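Local coordinates for penicillin-binding protein 1A (Mycobacterium tuberculosis, PDB 5CXW) that builds and cross-links peptidoglycan as a bifunctional cell-wall synthase, its transpeptidase domain here acylated by penicillin V, at residues L93-G96 against S97-K100; T295-G298 against D299-A302. All coordinates share one frame; numbering follows the deposited sequence.

Contact 1 of 2, residues L93-G96 against S97-K100. With 35P ((2R,4S)-5,5-dimethyl-2-{(1R)-2-oxo-1-[(phenoxyacetyl)amino]ethyl}-1,3-thiazolidine-4-carboxylic acid), chain C.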
ATOM      1  N   LEU A  93      -6.586   7.956  -4.454  1.00 13.29           N
ATOM      2  CA  LEU A  93      -5.314   8.572  -4.661  1.00 13.14           C
ATOM      3  C   LEU A  93      -4.483   7.840  -5.709  1.00 12.70           C
ATOM      4  O   LEU A  93      -4.447   6.628  -5.713  1.00 12.09           O
ATOM      5  CB  LEU A  93      -4.559   8.646  -3.335  1.00 13.32           C
ATOM      6  CG  LEU A  93      -5.189   9.494  -2.224  1.00 14.37           C
ATOM      7  CD1 LEU A  93      -4.492   9.277  -0.873  1.00 14.93           C
ATOM      8  CD2 LEU A  93      -5.164  10.982  -2.614  1.00 14.93           C
ATOM      9  N   GLN A  94      -3.716   8.582  -6.513  1.00 12.54           N
ATOM     10  CA  GLN A  94      -2.726   7.934  -7.377  1.00 11.99           C
ATOM     11  C   GLN A  94      -1.599   7.378  -6.525  1.00 11.50           C
ATOM     12  O   GLN A  94      -1.136   8.037  -5.581  1.00 12.17           O
ATOM     13  CB  GLN A  94      -2.133   8.903  -8.422  1.00 12.44           C
ATOM     14  CG  GLN A  94      -3.218   9.491  -9.321  1.00 13.34           C
ATOM     15  CD  GLN A  94      -2.597  10.352 -10.372  1.00 13.56           C
ATOM     16  OE1 GLN A  94      -1.949  11.329 -10.048  1.00 14.19           O
ATOM     17  NE2 GLN A  94      -2.772  10.003 -11.620  1.00 13.99           N
ATOM     18  N   THR A  95      -1.174   6.171  -6.844  1.00 10.92           N
ATOM     19  CA  THR A  95      -0.157   5.425  -6.062  1.00 10.62           C
ATOM     20  C   THR A  95       1.259   5.480  -6.596  1.00 10.73           C
ATOM     21  O   THR A  95       2.229   5.053  -5.886  1.00 10.68           O
ATOM     22  CB  THR A  95      -0.583   3.943  -5.974  1.00 10.49           C
ATOM     23  OG1 THR A  95      -0.801   3.458  -7.297  1.00 10.11           O
ATOM     24  CG2 THR A  95      -1.840   3.837  -5.170  1.00 11.00           C
ATOM     25  N   GLY A  96       1.410   5.942  -7.862  1.00 10.63           N
ATOM     26  CA  GLY A  96       2.695   5.988  -8.478  1.00 11.03           C
ATOM     27  C   GLY A  96       3.323   4.607  -8.469  1.00 10.83           C
ATOM     28  O   GLY A  96       2.629   3.602  -8.613  1.00 10.65           O
ATOM     29  N   SER A  97       4.639   4.578  -8.271  1.00 11.22           N
ATOM     30  CA  SER A  97       5.421   3.359  -8.428  1.00 11.82           C
ATOM     31  C   SER A  97       5.125   2.301  -7.387  1.00 11.04           C
ATOM     32  O   SER A  97       5.592   1.166  -7.554  1.00 11.00           O
ATOM     33  CB  SER A  97       6.889   3.662  -8.370  1.00 12.34           C
ATOM     34  OG  SER A  97       7.283   4.487  -9.485  1.00 13.52           O
ATOM     35  N   SER A  98       4.350   2.609  -6.350  1.00 10.69           N
ATOM     36  CA  SER A  98       4.000   1.576  -5.386  1.00 10.61           C
ATOM     37  C   SER A  98       3.108   0.522  -6.037  1.00 10.35           C
ATOM     38  O   SER A  98       2.980  -0.600  -5.521  1.00 10.56           O
ATOM     39  CB  SER A  98       3.384   2.155  -4.122  1.00 11.07           C
ATOM     40  OG  SER A  98       2.154   2.808  -4.342  1.00 11.10           O
ATOM     41  N   PHE A  99       2.508   0.867  -7.189  1.00 10.08           N
ATOM     42  CA  PHE A  99       1.634  -0.058  -7.873  1.00 10.00           C
ATOM     43  C   PHE A  99       2.433  -1.074  -8.719  1.00  9.77           C
ATOM     44  O   PHE A  99       1.851  -2.112  -9.160  1.00  9.60           O
ATOM     45  CB  PHE A  99       0.658   0.686  -8.778  1.00 10.17           C
ATOM     46  CG  PHE A  99      -0.730   0.106  -8.726  1.00 10.26           C
ATOM     47  CD1 PHE A  99      -1.481   0.274  -7.593  1.00 10.47           C
ATOM     48  CD2 PHE A  99      -1.259  -0.620  -9.768  1.00 10.48           C
ATOM     49  CE1 PHE A  99      -2.718  -0.268  -7.479  1.00 10.65           C
ATOM     50  CE2 PHE A  99      -2.545  -1.144  -9.661  1.00 10.73           C
ATOM     51  CZ  PHE A  99      -3.255  -0.980  -8.520  1.00 10.60           C
ATOM     52  N   LYS A 100       3.751  -0.849  -8.916  1.00  9.76           N
ATOM     53  CA  LYS A 100       4.532  -1.743  -9.743  1.00 10.15           C
ATOM     54  C   LYS A 100       4.536  -3.188  -9.237  1.00 10.24           C
ATOM     55  O   LYS A 100       4.758  -4.128 -10.024  1.00 10.56           O
ATOM     56  CB  LYS A 100       6.013  -1.282  -9.860  1.00 10.56           C
ATOM     57  CG  LYS A 100       6.180  -0.033 -10.688  1.00 11.38           C
ATOM     58  CD  LYS A 100       7.598   0.483 -10.726  1.00 11.55           C
ATOM     59  CE  LYS A 100       7.603   1.759 -11.517  1.00 12.47           C
ATOM     60  NZ  LYS A 100       8.881   2.375 -11.428  1.00 13.19           N
TER
HETATM   61  C24 35P C 702       8.012  12.762 -13.504  1.00 22.91           C
HETATM   62  C23 35P C 702       7.993  14.152 -13.594  1.00 23.35           C
HETATM   63  C22 35P C 702       7.834  14.916 -12.460  1.00 21.66           C
HETATM   64  C21 35P C 702       7.701  14.327 -11.212  1.00 21.04           C
HETATM   65  C20 35P C 702       7.722  12.954 -11.095  1.00 22.38           C
HETATM   66  C19 35P C 702       7.891  12.159 -12.255  1.00 21.95           C
HETATM   67  O1  35P C 702       7.939  10.787 -12.215  1.00 21.08           O
HETATM   68  C2  35P C 702       8.079  10.143 -10.952  1.00 17.88           C
HETATM   69  C3  35P C 702       8.407   8.693 -11.182  1.00 16.93           C
HETATM   70  O18 35P C 702       8.976   8.349 -12.208  1.00 15.90           O
HETATM   71  N4  35P C 702       8.053   7.891 -10.189  1.00 15.36           N
HETATM   72  C5  35P C 702       8.353   6.468 -10.217  1.00 15.65           C
HETATM   73  C6  35P C 702       7.373   5.796  -9.345  1.00 15.22           C
HETATM   74  O17 35P C 702       6.709   6.352  -8.446  1.00 14.58           O
HETATM   75  C8  35P C 702       9.810   6.092  -9.699  1.00 16.87           C
HETATM   76  N7  35P C 702       9.537   5.740  -8.335  1.00 17.04           N
HETATM   77  S11 35P C 702      11.015   7.304  -9.617  1.00 19.18           S
HETATM   78  C10 35P C 702      11.121   7.455  -7.897  1.00 16.79           C
HETATM   79  C12 35P C 702      11.170   8.926  -7.486  1.00 16.87           C
HETATM   80  C15 35P C 702      12.335   6.793  -7.303  1.00 17.24           C
HETATM   81  C9  35P C 702       9.816   6.814  -7.411  1.00 15.60           C
HETATM   82  C13 35P C 702       9.718   6.294  -6.011  1.00 15.30           C
HETATM   83  O14 35P C 702       9.921   5.050  -5.856  1.00 15.63           O
HETATM   84  O16 35P C 702       9.399   7.107  -5.118  1.00 14.40           O
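Thr-95 and Gly-96 lend their carbonyls to the first turn of the segment that follows. Thr-95 O accepts twice from Ser-98, from the hydroxyl OG at 2.7 Å and from the backbone N at 3.3 Å, both from the same face of the carbonyl plane. The Ser-98 hydroxyl sits between its own N and carbonyl carbon (chi1 64°), which turns it back onto this acceptor. Gly-96 O takes a bond from Phe-99 N at 3.1 Å.

Along the Phe-99 side chain, CB comes within 3.5 Å of Thr-95 OG1 and lies equally near Gly-96 O, CG passes the hydroxyl a little farther off, and CD1 makes the nearest approach to OG1, 3.3 Å. The hydroxyl meets the ring obliquely, with CE1 at the limit of contact; OG1 also bonds Gly-205 O weakly. The side chain packs further on Leu-189, Ile-202 and Thr-209, with Phe-102 edge-to-face against the ring.

On Ser-97, CB carries OG into an ester with 35P, 1.3 Å from C6. Ser-97 N donates to the ester's carbonyl oxygen O17 at 2.7 Å, and 35P N7 donates back to OG at 2.8 Å. Lys-100 NZ reaches OG weakly and also bonds Ser-150 OG and Asn-152 OD1. This is the acyl-enzyme of a penicillin-binding protein: Ser-97 and Lys-100 fit the family's SxxK motif, and the Ser-97 amide probably forms part of the oxyanion hole.

Contact 2 of 2, residues T295-G298 against D299-A302. With 35P ((2R,4S)-5,5-dimethyl-2-{(1R)-2-oxo-1-[(phenoxyacetyl)amino]ethyl}-1,3-thiazolidine-4-carboxylic acid), chain C.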
ATOM      1  N   THR A 295       4.354  10.429  -7.385  1.00 11.56           N
ATOM      2  CA  THR A 295       3.615  10.870  -8.593  1.00 12.04           C
ATOM      3  C   THR A 295       4.034  12.260  -9.053  1.00 13.18           C
ATOM      4  O   THR A 295       4.498  13.107  -8.275  1.00 13.14           O
ATOM      5  CB  THR A 295       2.108  10.819  -8.395  1.00 12.13           C
ATOM      6  OG1 THR A 295       1.725  11.776  -7.457  1.00 12.51           O
ATOM      7  CG2 THR A 295       1.651   9.490  -7.847  1.00 12.04           C
ATOM      8  N   GLN A 296       3.832  12.485 -10.345  1.00 13.42           N
ATOM      9  CA  GLN A 296       4.079  13.772 -10.957  1.00 15.13           C
ATOM     10  C   GLN A 296       2.923  14.731 -10.754  1.00 16.11           C
ATOM     11  O   GLN A 296       1.748  14.371 -10.895  1.00 15.61           O
ATOM     12  CB  GLN A 296       4.266  13.567 -12.482  1.00 15.75           C
ATOM     13  CG  GLN A 296       4.409  14.824 -13.302  1.00 17.48           C
ATOM     14  CD  GLN A 296       4.719  14.475 -14.752  1.00 18.62           C
ATOM     15  OE1 GLN A 296       4.292  13.411 -15.266  1.00 19.13           O
ATOM     16  NE2 GLN A 296       5.409  15.394 -15.453  1.00 19.60           N
ATOM     17  N   PHE A 297       3.272  15.996 -10.508  1.00 17.21           N
ATOM     18  CA  PHE A 297       2.326  17.049 -10.479  1.00 19.29           C
ATOM     19  C   PHE A 297       2.115  17.573 -11.911  1.00 20.36           C
ATOM     20  O   PHE A 297       3.045  18.102 -12.542  1.00 20.21           O
ATOM     21  CB  PHE A 297       2.767  18.207  -9.560  1.00 21.23           C
ATOM     22  CG  PHE A 297       1.705  19.250  -9.483  1.00 23.40           C
ATOM     23  CD1 PHE A 297       0.603  19.033  -8.677  1.00 24.98           C
ATOM     24  CD2 PHE A 297       1.731  20.344 -10.301  1.00 25.01           C
ATOM     25  CE1 PHE A 297      -0.446  19.909  -8.651  1.00 26.27           C
ATOM     26  CE2 PHE A 297       0.682  21.240 -10.284  1.00 26.80           C
ATOM     27  CZ  PHE A 297      -0.422  21.008  -9.479  1.00 26.64           C
ATOM     28  N   GLY A 298       0.908  17.384 -12.425  1.00 21.14           N
ATOM     29  CA  GLY A 298       0.609  17.820 -13.818  1.00 23.53           C
ATOM     30  C   GLY A 298       1.627  17.329 -14.857  1.00 24.64           C
ATOM     31  O   GLY A 298       1.959  16.133 -14.952  1.00 23.81           O
ATOM     32  N   ASP A 299       2.110  18.272 -15.653  1.00 27.46           N
ATOM     33  CA  ASP A 299       3.153  18.016 -16.605  1.00 28.81           C
ATOM     34  C   ASP A 299       4.380  18.759 -16.164  1.00 29.19           C
ATOM     35  O   ASP A 299       5.223  19.076 -16.992  1.00 30.41           O
ATOM     36  CB  ASP A 299       2.692  18.458 -18.017  1.00 32.86           C
ATOM     37  CG  ASP A 299       2.467  19.989 -18.138  1.00 37.41           C
ATOM     38  OD1 ASP A 299       2.530  20.768 -17.115  1.00 41.17           O
ATOM     39  OD2 ASP A 299       2.241  20.444 -19.299  1.00 42.44           O
ATOM     40  N   THR A 300       4.496  19.028 -14.849  1.00 28.28           N
ATOM     41  CA  THR A 300       5.615  19.795 -14.304  1.00 27.02           C
ATOM     42  C   THR A 300       6.739  18.853 -13.930  1.00 25.65           C
ATOM     43  O   THR A 300       6.636  17.641 -14.081  1.00 25.71           O
ATOM     44  CB  THR A 300       5.186  20.583 -13.074  1.00 27.11           C
ATOM     45  OG1 THR A 300       5.052  19.716 -11.933  1.00 25.15           O
ATOM     46  CG2 THR A 300       3.853  21.348 -13.325  1.00 28.63           C
ATOM     47  N   THR A 301       7.836  19.414 -13.413  1.00 25.12           N
ATOM     48  CA  THR A 301       8.959  18.590 -12.915  1.00 24.20           C
ATOM     49  C   THR A 301       8.811  18.205 -11.424  1.00 22.46           C
ATOM     50  O   THR A 301       9.671  17.548 -10.858  1.00 22.78           O
ATOM     51  CB  THR A 301      10.250  19.403 -13.036  1.00 25.48           C
ATOM     52  OG1 THR A 301      10.124  20.571 -12.232  1.00 26.85           O
ATOM     53  CG2 THR A 301      10.442  19.847 -14.468  1.00 26.50           C
ATOM     54  N   ALA A 302       7.708  18.628 -10.808  1.00 20.95           N
ATOM     55  CA  ALA A 302       7.484  18.495  -9.379  1.00 19.74           C
ATOM     56  C   ALA A 302       6.528  17.324  -9.032  1.00 18.04           C
ATOM     57  O   ALA A 302       5.940  16.700  -9.933  1.00 17.30           O
ATOM     58  CB  ALA A 302       6.954  19.824  -8.865  1.00 20.19           C
TER
HETATM   59  C24 35P C 702       8.012  12.762 -13.504  1.00 22.91           C
HETATM   60  C23 35P C 702       7.993  14.152 -13.594  1.00 23.35           C
HETATM   61  C22 35P C 702       7.834  14.916 -12.460  1.00 21.66           C
HETATM   62  C21 35P C 702       7.701  14.327 -11.212  1.00 21.04           C
HETATM   63  C20 35P C 702       7.722  12.954 -11.095  1.00 22.38           C
HETATM   64  C19 35P C 702       7.891  12.159 -12.255  1.00 21.95           C
HETATM   65  O1  35P C 702       7.939  10.787 -12.215  1.00 21.08           O
HETATM   66  C2  35P C 702       8.079  10.143 -10.952  1.00 17.88           C
HETATM   67  C3  35P C 702       8.407   8.693 -11.182  1.00 16.93           C
HETATM   68  O18 35P C 702       8.976   8.349 -12.208  1.00 15.90           O
HETATM   69  N4  35P C 702       8.053   7.891 -10.189  1.00 15.36           N
HETATM   70  C5  35P C 702       8.353   6.468 -10.217  1.00 15.65           C
HETATM   71  C6  35P C 702       7.373   5.796  -9.345  1.00 15.22           C
HETATM   72  O17 35P C 702       6.709   6.352  -8.446  1.00 14.58           O
HETATM   73  C8  35P C 702       9.810   6.092  -9.699  1.00 16.87           C
HETATM   74  N7  35P C 702       9.537   5.740  -8.335  1.00 17.04           N
HETATM   75  S11 35P C 702      11.015   7.304  -9.617  1.00 19.18           S
HETATM   76  C10 35P C 702      11.121   7.455  -7.897  1.00 16.79           C
HETATM   77  C12 35P C 702      11.170   8.926  -7.486  1.00 16.87           C
HETATM   78  C15 35P C 702      12.335   6.793  -7.303  1.00 17.24           C
HETATM   79  C9  35P C 702       9.816   6.814  -7.411  1.00 15.60           C
HETATM   80  C13 35P C 702       9.718   6.294  -6.011  1.00 15.30           C
HETATM   81  O14 35P C 702       9.921   5.050  -5.856  1.00 15.63           O
HETATM   82  O16 35P C 702       9.399   7.107  -5.118  1.00 14.40           O
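A type II' beta turn from Phe-297 to Thr-300 follows edge strand 289-296 in the connection to the neighbouring antiparallel strand 303-312, and its backbone borders the pocket of the penicillin side chain. Phe-297 O accepts from Thr-300 N at 2.9 Å and from Thr-300 OG1 at 2.6 Å, the hydroxyl tilted from the carbonyl plane. The same hydroxyl accepts from Ala-302 N at 3.1 Å, an ST turn, and lies at the edge of the Phe-297 ring. Phe-297 N closes the loop on Ala-302 O at 2.8 Å.

Gln-296 has CG anti to its backbone N (chi1 175°) and an extended chain, which carries the amide across to the far limb of the turn. There NE2 donates to Thr-300 O at 2.9 Å, with N-H...O 170° and the acceptor close to the amide plane. On the way, CB and CG pass over one face of the phenyl ring of 35P, CG 3.5 Å from C22. Ala-302 O comes over the rim from the same face as Gln-296, 3.2 Å from C21, and Thr-300 O lies beside C22.

Because Thr-300 OG1 gives its proton to one carbonyl, it is left with lone pairs for the amide of Ala-302, and Phe-297 and Ala-302, at the two ends of the loop, are tied through one atom. The phenoxy group gains no hydrogen bond here; the loop is fixed by its own hydrogen bonds and offers the ring the aliphatic part of Gln-296 on one face and two carbonyl oxygens near its rim.

How the contacts relate
Contact 1 and contact 2 hold two parts of one penicilloyl group, the ester at its middle and the phenoxy ring at one end: residues 97-100 carry the ester, while residues 295-302 flank the ring. Their centres lie about 14 Å apart, yet the segments meet directly through Thr-295, whose CG2 packs 3.6 Å from Gly-96 N and 3.9 Å from Gln-94 CB. The side chain of Thr-295 remains about 8 Å from that of Ser-97. Strand 303-312 joins the two further, since Lys-304 bonds the Gln-94 side chain and Asp-305 receives Thr-295 OG1. Ser-150, Thr-292 and Thr-294 add side-chain hydroxyl bonds to 35P in the same pocket.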